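Local coordinates for protein carbonic anhydrase (Porphyridium purpureum, PDB 1DDZ) that probably catalyses the zinc-dependent, reversible hydration of carbon dioxide to hydrogencarbonate and a proton, as a member of the beta-class carbonic anhydrases, at residues E181-V184 with L185-H189; G262-E266 with L267-M271; D411-R414 with H415-E419. One frame throughout, in Å; residues are numbered along the deposited sequence.

Three local contacts, met in series along the chain, illustrate how one helix is stabilised within its length, another at its start and a third at its end. Contact 1 lies within helix 172-193 and contact 2 at the beginning of helix 266-279; their centres are about 16 Å apart and they touch where Met271 packs against Leu185 and His189. Contact 3 joins helices 407-414 and 417-420, its centre about 41 Å from that of contact 1, across the centre of the chain. Contacts 1 and 3 fall in the two separate carbonic anhydrase ranges, each of which carries its own zinc site. All three include residues that touch the second subunit, so they lie partly at the dimer interface.

Contact 1: E181-V184 with L185-H189; sequences ELNV and LEQVH
Asn183 O is gripped twice by the residue one helical turn further on: Gln187 N makes the regular helix bond at 2.9 Å, and Gln187 NE2 adds a weak second one at 3.5 Å. The same NE2 bonds more firmly to Asn183 OD1 at 3.0 Å, bridging the backbone and side-chain oxygens of a single asparagine. This bond is oblique rather than in line. The nitrogen stands 48° out of the plane of the Asn183 amide, and the two amide planes are turned 47° against each other. The first torsion of Gln187 (chi1 -55°), with CG beside the backbone N, sets CG 3.2 Å from Asn183 O, and the bend at chi2 then turns NE2 back to both oxygens. Elsewhere on the helix, Val184 CG1 and Val188 CG2 make a loose apolar contact at 4.4 Å. The two valine side chains rest on Leu224 and Val227 of strand 222-227, Leu185 leans on helix 266-279, and Glu186 turns its carboxylate to Arg160 of the second subunit. The remaining amide atoms of the pair are also engaged: Asn183 ND2 donates to Ala99 O and Gln101 OE1, and Gln187 OE1 accepts from Cys102 N. These bonds fix which end of each buried amide is oxygen and which nitrogen, and with the side chain of Asn183 about 6 Å from that of the zinc ligand Cys133, the pair probably ties the loop from Ala99 to Cys102 to helix 172-193.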
ATOM      1  N   GLU A 181       9.649   5.416 -21.507  1.00 13.58           N
ATOM      2  CA  GLU A 181       8.822   6.552 -21.937  1.00 12.30           C
ATOM      3  C   GLU A 181       7.331   6.284 -21.712  1.00  9.19           C
ATOM      4  O   GLU A 181       6.578   7.153 -21.272  1.00 13.03           O
ATOM      5  CB  GLU A 181       9.085   6.858 -23.410  1.00 10.36           C
ATOM      6  CG  GLU A 181      10.509   7.281 -23.667  1.00 11.45           C
ATOM      7  CD  GLU A 181      10.923   7.158 -25.124  1.00 11.94           C
ATOM      8  OE1 GLU A 181      10.182   6.547 -25.916  1.00 14.55           O
ATOM      9  OE2 GLU A 181      12.015   7.647 -25.479  1.00 14.41           O
ATOM     10  N   LEU A 182       6.897   5.076 -22.025  1.00 10.92           N
ATOM     11  CA  LEU A 182       5.506   4.707 -21.831  1.00 10.56           C
ATOM     12  C   LEU A 182       5.218   4.628 -20.321  1.00 10.01           C
ATOM     13  O   LEU A 182       4.105   4.945 -19.876  1.00 10.08           O
ATOM     14  CB  LEU A 182       5.217   3.359 -22.515  1.00 11.83           C
ATOM     15  CG  LEU A 182       5.116   3.448 -24.045  1.00 19.06           C
ATOM     16  CD1 LEU A 182       5.114   2.049 -24.683  1.00 17.12           C
ATOM     17  CD2 LEU A 182       3.855   4.226 -24.427  1.00 14.53           C
ATOM     18  N   ASN A 183       6.203   4.191 -19.535  1.00  7.28           N
ATOM     19  CA  ASN A 183       6.026   4.119 -18.084  1.00  8.91           C
ATOM     20  C   ASN A 183       5.728   5.543 -17.554  1.00  7.00           C
ATOM     21  O   ASN A 183       4.730   5.766 -16.878  1.00 12.10           O
ATOM     22  CB  ASN A 183       7.270   3.529 -17.402  1.00  7.81           C
ATOM     23  CG  ASN A 183       7.083   3.343 -15.884  1.00  9.09           C
ATOM     24  OD1 ASN A 183       6.082   2.784 -15.444  1.00 13.63           O
ATOM     25  ND2 ASN A 183       8.025   3.840 -15.098  1.00  7.00           N
ATOM     26  N   VAL A 184       6.544   6.518 -17.928  1.00  7.00           N
ATOM     27  CA  VAL A 184       6.321   7.897 -17.493  1.00  8.43           C
ATOM     28  C   VAL A 184       4.912   8.344 -17.884  1.00 10.21           C
ATOM     29  O   VAL A 184       4.173   8.854 -17.039  1.00  9.16           O
ATOM     30  CB  VAL A 184       7.359   8.885 -18.106  1.00  8.02           C
ATOM     31  CG1 VAL A 184       6.991  10.315 -17.769  1.00  9.31           C
ATOM     32  CG2 VAL A 184       8.730   8.598 -17.596  1.00  7.00           C
ATOM     33  N   LEU A 185       4.513   8.094 -19.135  1.00 11.85           N
ATOM     34  CA  LEU A 185       3.178   8.501 -19.613  1.00 11.11           C
ATOM     35  C   LEU A 185       2.059   7.866 -18.812  1.00 11.12           C
ATOM     36  O   LEU A 185       1.037   8.491 -18.532  1.00 11.31           O
ATOM     37  CB  LEU A 185       2.970   8.147 -21.088  1.00 15.27           C
ATOM     38  CG  LEU A 185       2.770   9.280 -22.096  1.00 17.28           C
ATOM     39  CD1 LEU A 185       2.230   8.696 -23.391  1.00 16.27           C
ATOM     40  CD2 LEU A 185       1.813  10.324 -21.557  1.00 18.18           C
ATOM     41  N   GLU A 186       2.236   6.602 -18.475  1.00  7.50           N
ATOM     42  CA  GLU A 186       1.239   5.899 -17.672  1.00 11.84           C
ATOM     43  C   GLU A 186       1.168   6.502 -16.240  1.00 11.03           C
ATOM     44  O   GLU A 186       0.096   6.694 -15.682  1.00 13.81           O
ATOM     45  CB  GLU A 186       1.602   4.411 -17.643  1.00 12.72           C
ATOM     46  CG  GLU A 186       0.411   3.470 -17.787  1.00 28.86           C
ATOM     47  CD  GLU A 186      -0.475   3.774 -19.013  1.00 34.80           C
ATOM     48  OE1 GLU A 186      -1.603   4.262 -18.772  1.00 34.78           O
ATOM     49  OE2 GLU A 186      -0.060   3.513 -20.185  1.00 35.94           O
ATOM     50  N   GLN A 187       2.312   6.840 -15.659  1.00 11.24           N
ATOM     51  CA  GLN A 187       2.317   7.442 -14.328  1.00 11.13           C
ATOM     52  C   GLN A 187       1.640   8.832 -14.379  1.00  7.98           C
ATOM     53  O   GLN A 187       0.854   9.168 -13.504  1.00 13.52           O
ATOM     54  CB  GLN A 187       3.744   7.505 -13.750  1.00  9.60           C
ATOM     55  CG  GLN A 187       4.504   6.155 -13.707  1.00  7.00           C
ATOM     56  CD  GLN A 187       3.631   4.963 -13.328  1.00  7.00           C
ATOM     57  OE1 GLN A 187       2.916   4.995 -12.339  1.00  7.00           O
ATOM     58  NE2 GLN A 187       3.657   3.919 -14.149  1.00 13.45           N
ATOM     59  N   VAL A 188       1.889   9.607 -15.428  1.00  8.27           N
ATOM     60  CA  VAL A 188       1.244  10.910 -15.582  1.00  7.00           C
ATOM     61  C   VAL A 188      -0.260  10.693 -15.589  1.00 10.83           C
ATOM     62  O   VAL A 188      -1.015  11.416 -14.936  1.00  9.75           O
ATOM     63  CB  VAL A 188       1.682  11.599 -16.880  1.00  7.68           C
ATOM     64  CG1 VAL A 188       0.753  12.777 -17.216  1.00  7.00           C
ATOM     65  CG2 VAL A 188       3.100  12.098 -16.718  1.00  7.00           C
ATOM     66  N   HIS A 189      -0.707   9.668 -16.306  1.00 11.27           N
ATOM     67  CA  HIS A 189      -2.130   9.355 -16.330  1.00 11.90           C
ATOM     68  C   HIS A 189      -2.643   9.115 -14.899  1.00  8.31           C
ATOM     69  O   HIS A 189      -3.722   9.590 -14.506  1.00  9.11           O
ATOM     70  CB  HIS A 189      -2.396   8.087 -17.160  1.00 13.81           C
ATOM     71  CG  HIS A 189      -3.825   7.615 -17.081  1.00 20.77           C
ATOM     72  ND1 HIS A 189      -4.261   6.712 -16.132  1.00 23.72           N
ATOM     73  CD2 HIS A 189      -4.923   7.989 -17.778  1.00 16.79           C
ATOM     74  CE1 HIS A 189      -5.574   6.565 -16.241  1.00 27.94           C
ATOM     75  NE2 HIS A 189      -5.992   7.329 -17.235  1.00 22.77           N
TER

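Contact 2: G262-E266 with L267-M271; sequences GGESE and LDSTM
At Ser265 the chain passes from an extended run into helix 266-279, whose first turns are closed by Ser269 N bonding to Ser265 O at 3.3 Å and Thr270 N to Glu266 O at 3.0 Å. Ser265 is the N-cap, and with Asp268 it forms a capping box. In one direction Ser265 N donates to Asp268 OD2 at 3.1 Å, on the anti side of the carboxylate and 27° out of its plane. In the other, Asp268 N makes a weak bond of 3.3 Å to Ser265 OG, a hydroxyl also bonded to Asp232. Glu264 adds a further tie. Its CB lies 3.6 Å from Asp268 CB, and a first torsion that puts CG between the backbone N and the carbonyl carbon (chi1 63°) sends the extended chain across to Ser269. There Ser269 OG donates to Glu264 OE1 at 2.8 Å from well above the carboxylate plane. The two carboxylates so gathered at the helix start are probably eased by its positive end. Around the contact, Leu267 and Met271 pack on helix 172-193, Glu266 and Thr270 bond to Ser231 and Ser230 in the loop after strand 222-227, and Arg159 of the second subunit lies against Asp268.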
ATOM      1  N   GLY A 262     -19.654   3.170 -25.483  1.00 48.76           N
ATOM      2  CA  GLY A 262     -18.253   3.137 -25.120  1.00 44.53           C
ATOM      3  C   GLY A 262     -17.671   4.485 -24.772  1.00 43.57           C
ATOM      4  O   GLY A 262     -16.691   4.912 -25.388  1.00 45.30           O
ATOM      5  N   GLY A 263     -18.248   5.154 -23.780  1.00 39.98           N
ATOM      6  CA  GLY A 263     -17.734   6.455 -23.408  1.00 37.40           C
ATOM      7  C   GLY A 263     -16.365   6.422 -22.729  1.00 35.54           C
ATOM      8  O   GLY A 263     -16.031   5.499 -21.965  1.00 37.03           O
ATOM      9  N   GLU A 264     -15.561   7.436 -23.013  1.00 33.08           N
ATOM     10  CA  GLU A 264     -14.251   7.573 -22.406  1.00 29.74           C
ATOM     11  C   GLU A 264     -14.249   8.983 -21.825  1.00 27.33           C
ATOM     12  O   GLU A 264     -14.943   9.860 -22.319  1.00 32.31           O
ATOM     13  CB  GLU A 264     -13.127   7.351 -23.430  1.00 31.29           C
ATOM     14  CG  GLU A 264     -13.027   8.339 -24.594  1.00 35.68           C
ATOM     15  CD  GLU A 264     -11.767   8.117 -25.447  1.00 42.97           C
ATOM     16  OE1 GLU A 264     -11.577   8.850 -26.444  1.00 49.07           O
ATOM     17  OE2 GLU A 264     -10.953   7.215 -25.125  1.00 44.60           O
ATOM     18  N   SER A 265     -13.569   9.170 -20.708  1.00 21.58           N
ATOM     19  CA  SER A 265     -13.550  10.472 -20.067  1.00 20.04           C
ATOM     20  C   SER A 265     -12.642  11.443 -20.812  1.00 18.60           C
ATOM     21  O   SER A 265     -11.907  11.033 -21.717  1.00 19.14           O
ATOM     22  CB  SER A 265     -13.048  10.281 -18.647  1.00 18.59           C
ATOM     23  OG  SER A 265     -11.779   9.655 -18.696  1.00 18.44           O
ATOM     24  N   GLU A 266     -12.609  12.695 -20.363  1.00 17.98           N
ATOM     25  CA  GLU A 266     -11.736  13.685 -20.979  1.00 16.40           C
ATOM     26  C   GLU A 266     -10.304  13.235 -20.807  1.00 15.07           C
ATOM     27  O   GLU A 266      -9.488  13.431 -21.688  1.00 17.72           O
ATOM     28  CB  GLU A 266     -11.859  15.059 -20.303  1.00 19.48           C
ATOM     29  CG  GLU A 266     -13.201  15.772 -20.414  1.00 26.16           C
ATOM     30  CD  GLU A 266     -13.247  17.100 -19.609  1.00 33.51           C
ATOM     31  OE1 GLU A 266     -12.176  17.643 -19.236  1.00 25.93           O
ATOM     32  OE2 GLU A 266     -14.370  17.600 -19.338  1.00 33.97           O
ATOM     33  N   LEU A 267      -9.987  12.636 -19.661  1.00 11.20           N
ATOM     34  CA  LEU A 267      -8.617  12.211 -19.401  1.00 11.11           C
ATOM     35  C   LEU A 267      -8.194  11.132 -20.366  1.00  7.89           C
ATOM     36  O   LEU A 267      -7.067  11.132 -20.862  1.00 12.35           O
ATOM     37  CB  LEU A 267      -8.468  11.689 -17.972  1.00 12.80           C
ATOM     38  CG  LEU A 267      -7.207  12.012 -17.151  1.00 14.40           C
ATOM     39  CD1 LEU A 267      -6.928  10.863 -16.177  1.00  7.57           C
ATOM     40  CD2 LEU A 267      -5.992  12.267 -18.022  1.00  9.87           C
ATOM     41  N   ASP A 268      -9.082  10.180 -20.604  1.00 11.68           N
ATOM     42  CA  ASP A 268      -8.793   9.086 -21.535  1.00 16.74           C
ATOM     43  C   ASP A 268      -8.381   9.652 -22.901  1.00 15.13           C
ATOM     44  O   ASP A 268      -7.353   9.283 -23.457  1.00 17.03           O
ATOM     45  CB  ASP A 268     -10.027   8.171 -21.694  1.00 17.43           C
ATOM     46  CG  ASP A 268     -10.284   7.283 -20.469  1.00 20.11           C
ATOM     47  OD1 ASP A 268      -9.325   6.809 -19.826  1.00 23.22           O
ATOM     48  OD2 ASP A 268     -11.462   7.027 -20.154  1.00 26.21           O
ATOM     49  N   SER A 269      -9.174  10.578 -23.417  1.00 15.01           N
ATOM     50  CA  SER A 269      -8.874  11.195 -24.694  1.00 16.45           C
ATOM     51  C   SER A 269      -7.548  11.937 -24.675  1.00 17.02           C
ATOM     52  O   SER A 269      -6.726  11.777 -25.586  1.00 13.17           O
ATOM     53  CB  SER A 269     -10.012  12.118 -25.072  1.00 18.28           C
ATOM     54  OG  SER A 269     -11.161  11.319 -25.204  1.00 21.57           O
ATOM     55  N   THR A 270      -7.321  12.716 -23.620  1.00 17.00           N
ATOM     56  CA  THR A 270      -6.080  13.466 -23.454  1.00 14.60           C
ATOM     57  C   THR A 270      -4.859  12.548 -23.518  1.00 10.69           C
ATOM     58  O   THR A 270      -3.870  12.838 -24.223  1.00 13.74           O
ATOM     59  CB  THR A 270      -6.079  14.205 -22.100  1.00 17.33           C
ATOM     60  OG1 THR A 270      -7.103  15.201 -22.101  1.00 20.36           O
ATOM     61  CG2 THR A 270      -4.753  14.888 -21.873  1.00 20.34           C
ATOM     62  N   MET A 271      -4.936  11.429 -22.804  1.00  9.82           N
ATOM     63  CA  MET A 271      -3.826  10.471 -22.785  1.00 11.14           C
ATOM     64  C   MET A 271      -3.608   9.792 -24.125  1.00 12.31           C
ATOM     65  O   MET A 271      -2.472   9.580 -24.529  1.00 14.00           O
ATOM     66  CB  MET A 271      -4.011   9.424 -21.689  1.00 16.76           C
ATOM     67  CG  MET A 271      -3.984  10.007 -20.259  1.00 17.27           C
ATOM     68  SD  MET A 271      -2.564  11.063 -19.916  1.00  9.64           S
ATOM     69  CE  MET A 271      -1.196   9.938 -20.288  1.00 11.10           C
TER

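Contact 3: D411-R414 with H415-E419; sequences DVRR and HNQAE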
ATOM      1  N   ASP A 411       2.080   8.410  16.742  1.00 16.89           N
ATOM      2  CA  ASP A 411       2.426   7.264  17.590  1.00 16.65           C
ATOM      3  C   ASP A 411       3.758   7.518  18.283  1.00 13.46           C
ATOM      4  O   ASP A 411       3.968   7.146  19.435  1.00  9.64           O
ATOM      5  CB  ASP A 411       2.558   5.993  16.748  1.00 19.91           C
ATOM      6  CG  ASP A 411       1.230   5.464  16.258  1.00 21.94           C
ATOM      7  OD1 ASP A 411       0.158   5.998  16.614  1.00 24.36           O
ATOM      8  OD2 ASP A 411       1.266   4.486  15.501  1.00 28.09           O
ATOM      9  N   VAL A 412       4.681   8.106  17.542  1.00 14.22           N
ATOM     10  CA  VAL A 412       5.984   8.440  18.085  1.00 16.77           C
ATOM     11  C   VAL A 412       5.823   9.441  19.243  1.00 19.23           C
ATOM     12  O   VAL A 412       6.444   9.277  20.292  1.00 20.86           O
ATOM     13  CB  VAL A 412       6.904   9.044  16.994  1.00 15.68           C
ATOM     14  CG1 VAL A 412       8.266   9.402  17.579  1.00 13.09           C
ATOM     15  CG2 VAL A 412       7.069   8.073  15.841  1.00 10.78           C
ATOM     16  N   ARG A 413       4.972  10.451  19.056  1.00 17.87           N
ATOM     17  CA  ARG A 413       4.744  11.463  20.072  1.00 16.16           C
ATOM     18  C   ARG A 413       4.198  10.800  21.320  1.00 19.30           C
ATOM     19  O   ARG A 413       4.765  10.938  22.409  1.00 20.33           O
ATOM     20  CB  ARG A 413       3.738  12.497  19.579  1.00 14.03           C
ATOM     21  CG  ARG A 413       3.811  13.774  20.367  1.00 20.63           C
ATOM     22  CD  ARG A 413       2.654  14.700  20.101  1.00 19.55           C
ATOM     23  NE  ARG A 413       1.534  14.249  20.891  1.00 28.28           N
ATOM     24  CZ  ARG A 413       0.966  14.954  21.855  1.00 30.63           C
ATOM     25  NH1 ARG A 413       1.404  16.170  22.155  1.00 29.46           N
ATOM     26  NH2 ARG A 413      -0.047  14.429  22.524  1.00 36.67           N
ATOM     27  N   ARG A 414       3.119  10.043  21.127  1.00 17.88           N
ATOM     28  CA  ARG A 414       2.426   9.334  22.193  1.00 15.66           C
ATOM     29  C   ARG A 414       3.287   8.402  22.987  1.00 14.84           C
ATOM     30  O   ARG A 414       3.114   8.292  24.175  1.00 16.97           O
ATOM     31  CB  ARG A 414       1.250   8.553  21.637  1.00 16.50           C
ATOM     32  CG  ARG A 414       0.600   7.631  22.635  1.00 21.59           C
ATOM     33  CD  ARG A 414      -0.695   7.031  22.114  1.00 26.59           C
ATOM     34  NE  ARG A 414      -0.499   6.353  20.840  1.00 31.08           N
ATOM     35  CZ  ARG A 414      -0.752   5.067  20.624  1.00 37.71           C
ATOM     36  NH1 ARG A 414      -1.210   4.289  21.607  1.00 34.45           N
ATOM     37  NH2 ARG A 414      -0.571   4.567  19.406  1.00 38.91           N
ATOM     38  N   HIS A 415       4.223   7.726  22.339  1.00 10.64           N
ATOM     39  CA  HIS A 415       5.072   6.780  23.053  1.00 12.43           C
ATOM     40  C   HIS A 415       6.338   7.388  23.625  1.00 14.57           C
ATOM     41  O   HIS A 415       7.188   6.662  24.114  1.00 12.97           O
ATOM     42  CB  HIS A 415       5.478   5.600  22.136  1.00 14.97           C
ATOM     43  CG  HIS A 415       4.342   4.703  21.735  1.00 13.81           C
ATOM     44  ND1 HIS A 415       4.047   4.417  20.419  1.00 16.10           N
ATOM     45  CD2 HIS A 415       3.387   4.088  22.472  1.00 13.34           C
ATOM     46  CE1 HIS A 415       2.956   3.680  20.360  1.00 12.46           C
ATOM     47  NE2 HIS A 415       2.536   3.465  21.592  1.00 16.05           N
ATOM     48  N   ASN A 416       6.495   8.697  23.504  1.00 17.30           N
ATOM     49  CA  ASN A 416       7.704   9.340  23.983  1.00 13.89           C
ATOM     50  C   ASN A 416       7.421  10.594  24.771  1.00 13.13           C
ATOM     51  O   ASN A 416       8.221  11.531  24.749  1.00  8.49           O
ATOM     52  CB  ASN A 416       8.600   9.684  22.799  1.00 16.84           C
ATOM     53  CG  ASN A 416       9.214   8.462  22.172  1.00 18.70           C
ATOM     54  OD1 ASN A 416      10.313   8.076  22.500  1.00 19.17           O
ATOM     55  ND2 ASN A 416       8.498   7.843  21.253  1.00 20.02           N
ATOM     56  N   GLN A 417       6.259  10.629  25.409  1.00 12.35           N
ATOM     57  CA  GLN A 417       5.843  11.763  26.207  1.00 20.81           C
ATOM     58  C   GLN A 417       6.776  11.984  27.401  1.00 23.44           C
ATOM     59  O   GLN A 417       6.927  13.108  27.872  1.00 30.34           O
ATOM     60  CB  GLN A 417       4.401  11.581  26.682  1.00 19.15           C
ATOM     61  CG  GLN A 417       3.360  11.808  25.602  1.00 24.58           C
ATOM     62  CD  GLN A 417       3.210  13.260  25.232  1.00 27.99           C
ATOM     63  OE1 GLN A 417       4.200  13.973  25.123  1.00 28.49           O
ATOM     64  NE2 GLN A 417       1.965  13.709  25.038  1.00 32.49           N
ATOM     65  N   ALA A 418       7.431  10.930  27.863  1.00 20.69           N
ATOM     66  CA  ALA A 418       8.348  11.050  28.982  1.00 23.62           C
ATOM     67  C   ALA A 418       9.379  12.117  28.655  1.00 26.04           C
ATOM     68  O   ALA A 418       9.564  13.066  29.424  1.00 29.56           O
ATOM     69  CB  ALA A 418       9.032   9.720  29.255  1.00 23.07           C
ATOM     70  N   GLU A 419       9.996  11.987  27.481  1.00 23.93           N
ATOM     71  CA  GLU A 419      10.982  12.940  27.014  1.00 21.37           C
ATOM     72  C   GLU A 419      10.348  14.200  26.466  1.00 21.68           C
ATOM     73  O   GLU A 419      10.798  15.302  26.773  1.00 27.05           O
ATOM     74  CB  GLU A 419      11.869  12.325  25.944  1.00 17.32           C
ATOM     75  CG  GLU A 419      12.719  13.347  25.173  1.00 21.44           C
ATOM     76  CD  GLU A 419      13.677  14.157  26.069  1.00 24.59           C
ATOM     77  OE1 GLU A 419      14.028  15.294  25.703  1.00 21.24           O
ATOM     78  OE2 GLU A 419      14.092  13.656  27.138  1.00 23.94           O
TER
HETATM   79  O   HOH W   1       4.868   8.423  26.253  1.00 54.83           O
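Helix 407-414 closes with His415 N bonding to Asp411 O at 3.0 Å, after which the backbone tightens, Asn416 N taking Arg413 O at 3.0 Å, before helix 417-420 begins. With CG of Asn416 beside the backbone N (chi1 -71°), its ND2 turns back to meet Val412 O at 2.7 Å, in the carbonyl plane and on a lone pair. The side-chain amide thus takes the place of the missing i+4 backbone N-H at the end of helix 407-414, just before helix 417-420, and a water spans the break from Arg414 O to Gln417 N. His415 lies alongside Arg414, its NE2 3.7 Å above the centre of the guanidinium, the two planes 43° apart. At the edge of that guanidinium, in its plane, Asp411 OD1 forms a salt bridge whose hydrogen bond, 3.2 Å from Arg414 NH2, is weak. The second subunit also reaches these residues: its Glu440 pairs with Arg414, its His358 bonds to Asp411 and its His415 stacks on this ring. With an alanine at His415, the Arg414 guanidinium would probably lose the ring over one face, and the second-subunit His415 its stacking partner. Gln417 NE2 sits over a face of the Arg413 guanidinium, whose NH2 bonds to Val9 O of the second subunit.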